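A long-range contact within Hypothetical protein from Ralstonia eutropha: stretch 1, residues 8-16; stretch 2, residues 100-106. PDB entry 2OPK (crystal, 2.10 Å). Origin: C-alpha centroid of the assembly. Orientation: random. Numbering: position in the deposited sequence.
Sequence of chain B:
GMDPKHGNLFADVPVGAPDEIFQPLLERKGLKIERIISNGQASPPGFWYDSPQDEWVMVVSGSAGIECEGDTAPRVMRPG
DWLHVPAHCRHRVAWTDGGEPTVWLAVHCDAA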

# COMPACT_ATOMS: atom_id res chain seq x y z
N ASN B 8 6.46 -4.72 -9.31
CA ASN B 8 6.69 -5.41 -8.08
C ASN B 8 7.50 -4.48 -7.21
O ASN B 8 8.51 -3.93 -7.66
CB ASN B 8 7.40 -6.74 -8.28
CG ASN B 8 7.49 -7.54 -6.99
OD1 ASN B 8 8.34 -7.27 -6.14
ND2 ASN B 8 6.60 -8.51 -6.84
N LEU B 9 7.03 -4.30 -5.97
CA LEU B 9 7.65 -3.38 -5.01
C LEU B 9 9.06 -3.81 -4.58
O LEU B 9 9.84 -2.97 -4.16
CB LEU B 9 6.77 -3.26 -3.78
CG LEU B 9 6.54 -1.84 -3.32
CD1 LEU B 9 5.77 -1.00 -4.35
CD2 LEU B 9 5.79 -1.88 -2.01
N PHE B 10 9.38 -5.09 -4.70
CA PHE B 10 10.71 -5.62 -4.31
C PHE B 10 11.73 -5.78 -5.46
O PHE B 10 12.87 -6.17 -5.23
CB PHE B 10 10.55 -6.94 -3.57
CG PHE B 10 9.49 -6.90 -2.51
CD1 PHE B 10 9.58 -6.01 -1.45
CD2 PHE B 10 8.39 -7.75 -2.58
CE1 PHE B 10 8.59 -5.96 -0.50
CE2 PHE B 10 7.40 -7.71 -1.61
CZ PHE B 10 7.50 -6.81 -0.58
N ALA B 11 11.33 -5.43 -6.67
CA ALA B 11 12.15 -5.52 -7.88
C ALA B 11 13.00 -4.27 -8.03
O ALA B 11 12.57 -3.21 -7.64
CB ALA B 11 11.21 -5.68 -9.15
N ASP B 12 14.21 -4.41 -8.57
CA ASP B 12 15.09 -3.26 -8.83
C ASP B 12 15.33 -2.39 -7.60
O ASP B 12 15.28 -1.17 -7.69
CB ASP B 12 14.53 -2.39 -9.98
CG ASP B 12 14.19 -3.22 -11.22
OD1 ASP B 12 15.02 -4.07 -11.59
OD2 ASP B 12 13.10 -3.00 -11.82
N VAL B 13 15.65 -3.04 -6.48
CA VAL B 13 15.88 -2.37 -5.21
C VAL B 13 17.40 -2.30 -4.95
O VAL B 13 18.02 -3.33 -4.69
CB VAL B 13 15.22 -3.15 -4.05
CG1 VAL B 13 15.70 -2.64 -2.69
CG2 VAL B 13 13.72 -3.11 -4.16
N PRO B 14 18.00 -1.09 -5.02
CA PRO B 14 19.44 -0.96 -4.73
C PRO B 14 19.79 -1.23 -3.28
O PRO B 14 19.26 -0.56 -2.40
CB PRO B 14 19.75 0.50 -5.08
CG PRO B 14 18.60 0.98 -5.90
CD PRO B 14 17.42 0.22 -5.36
N VAL B 15 20.66 -2.20 -3.05
CA VAL B 15 21.12 -2.57 -1.70
C VAL B 15 22.35 -1.73 -1.37
O VAL B 15 23.29 -1.70 -2.14
CB VAL B 15 21.51 -4.06 -1.64
CG1 VAL B 15 22.06 -4.40 -0.30
CG2 VAL B 15 20.29 -4.94 -1.96
N GLY B 16 22.35 -1.05 -0.24
CA GLY B 16 23.45 -0.18 0.13
C GLY B 16 23.51 1.22 -0.48
O GLY B 16 24.54 1.89 -0.33
N GLU B 100 19.33 -4.97 5.93
CA GLU B 100 18.75 -5.14 4.60
C GLU B 100 17.97 -3.91 4.21
O GLU B 100 17.67 -3.04 5.06
CB GLU B 100 17.83 -6.33 4.57
CG GLU B 100 16.62 -6.24 5.50
CD GLU B 100 15.71 -7.48 5.41
OE1 GLU B 100 15.42 -7.92 4.29
OE2 GLU B 100 15.27 -7.99 6.45
N PRO B 101 17.67 -3.80 2.90
CA PRO B 101 16.77 -2.70 2.54
C PRO B 101 15.42 -2.71 3.24
O PRO B 101 14.86 -3.76 3.55
CB PRO B 101 16.59 -2.86 1.00
CG PRO B 101 17.72 -3.63 0.55
CD PRO B 101 18.13 -4.56 1.71
N THR B 102 14.91 -1.51 3.51
CA THR B 102 13.59 -1.31 4.03
C THR B 102 12.82 -0.66 2.87
O THR B 102 13.17 0.44 2.42
CB THR B 102 13.58 -0.44 5.28
OG1 THR B 102 14.26 -1.12 6.34
CG2 THR B 102 12.16 -0.17 5.74
N VAL B 103 11.82 -1.37 2.36
CA VAL B 103 10.96 -0.86 1.30
C VAL B 103 9.62 -0.47 1.89
O VAL B 103 8.99 -1.27 2.60
CB VAL B 103 10.71 -1.92 0.17
CG1 VAL B 103 9.80 -1.35 -0.91
CG2 VAL B 103 12.05 -2.40 -0.42
N TRP B 104 9.19 0.75 1.59
CA TRP B 104 7.94 1.32 2.09
C TRP B 104 7.00 1.62 0.95
O TRP B 104 7.44 1.81 -0.18
CB TRP B 104 8.14 2.66 2.75
CG TRP B 104 9.28 2.83 3.72
CD1 TRP B 104 10.60 2.81 3.44
CD2 TRP B 104 9.17 3.10 5.12
NE1 TRP B 104 11.33 3.05 4.57
CE2 TRP B 104 10.47 3.22 5.63
CE3 TRP B 104 8.09 3.23 6.00
CZ2 TRP B 104 10.73 3.51 6.98
CZ3 TRP B 104 8.33 3.52 7.33
CH2 TRP B 104 9.64 3.64 7.82
N LEU B 105 5.72 1.70 1.28
CA LEU B 105 4.69 2.18 0.36
C LEU B 105 4.08 3.37 1.04
O LEU B 105 3.69 3.29 2.21
CB LEU B 105 3.62 1.11 0.14
CG LEU B 105 2.53 1.49 -0.88
CD1 LEU B 105 3.10 1.59 -2.30
CD2 LEU B 105 1.45 0.45 -0.82
N ALA B 106 4.05 4.50 0.34
CA ALA B 106 3.58 5.74 0.91
C ALA B 106 2.54 6.41 0.01
O ALA B 106 2.68 6.42 -1.22
CB ALA B 106 4.76 6.68 1.17

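Residues 8–16 lie across the strand that begins at T102 and the loop just before it. The side chains that meet are all apolar, no hydrogen bond links the stretches, and 327 Å² is buried between them. The segment opens with a type I turn from N8 to A11. N8 does not reach the partner but braces the turn, its OD1 accepting a hydrogen bond from F10 N (2.8 Å), alongside a weak one from A11 N to N8 O (3.3 Å). L9 CB points toward the strand, and its branched side chain meets two strand side chains, with L9 CG 4.1 Å from V103 CG1 and L9 CD1 4.2 Å from L105 CD1. F10 starts out sideways, but its ring comes nearer, and V103 CG2 sits at the ring edge, 4.5 Å from F10 CD1. A11 and D12 stand clear, the latter exposed, as suits a carboxylate. V13 CG1 packs on P101 CB (3.8 Å), and both V13 methyls lie near V103 CG2, the closer being V13 CG2 at 4.2 Å. P14 faces away. V15 CG2 lies 3.8 Å from P101 CG, so the P101 ring offers an apolar surface to both valines. At G16 the backbone itself calls for glycine: a CB would jam against V15 O. V103, buried and compact, is shared by L9, F10 and V13.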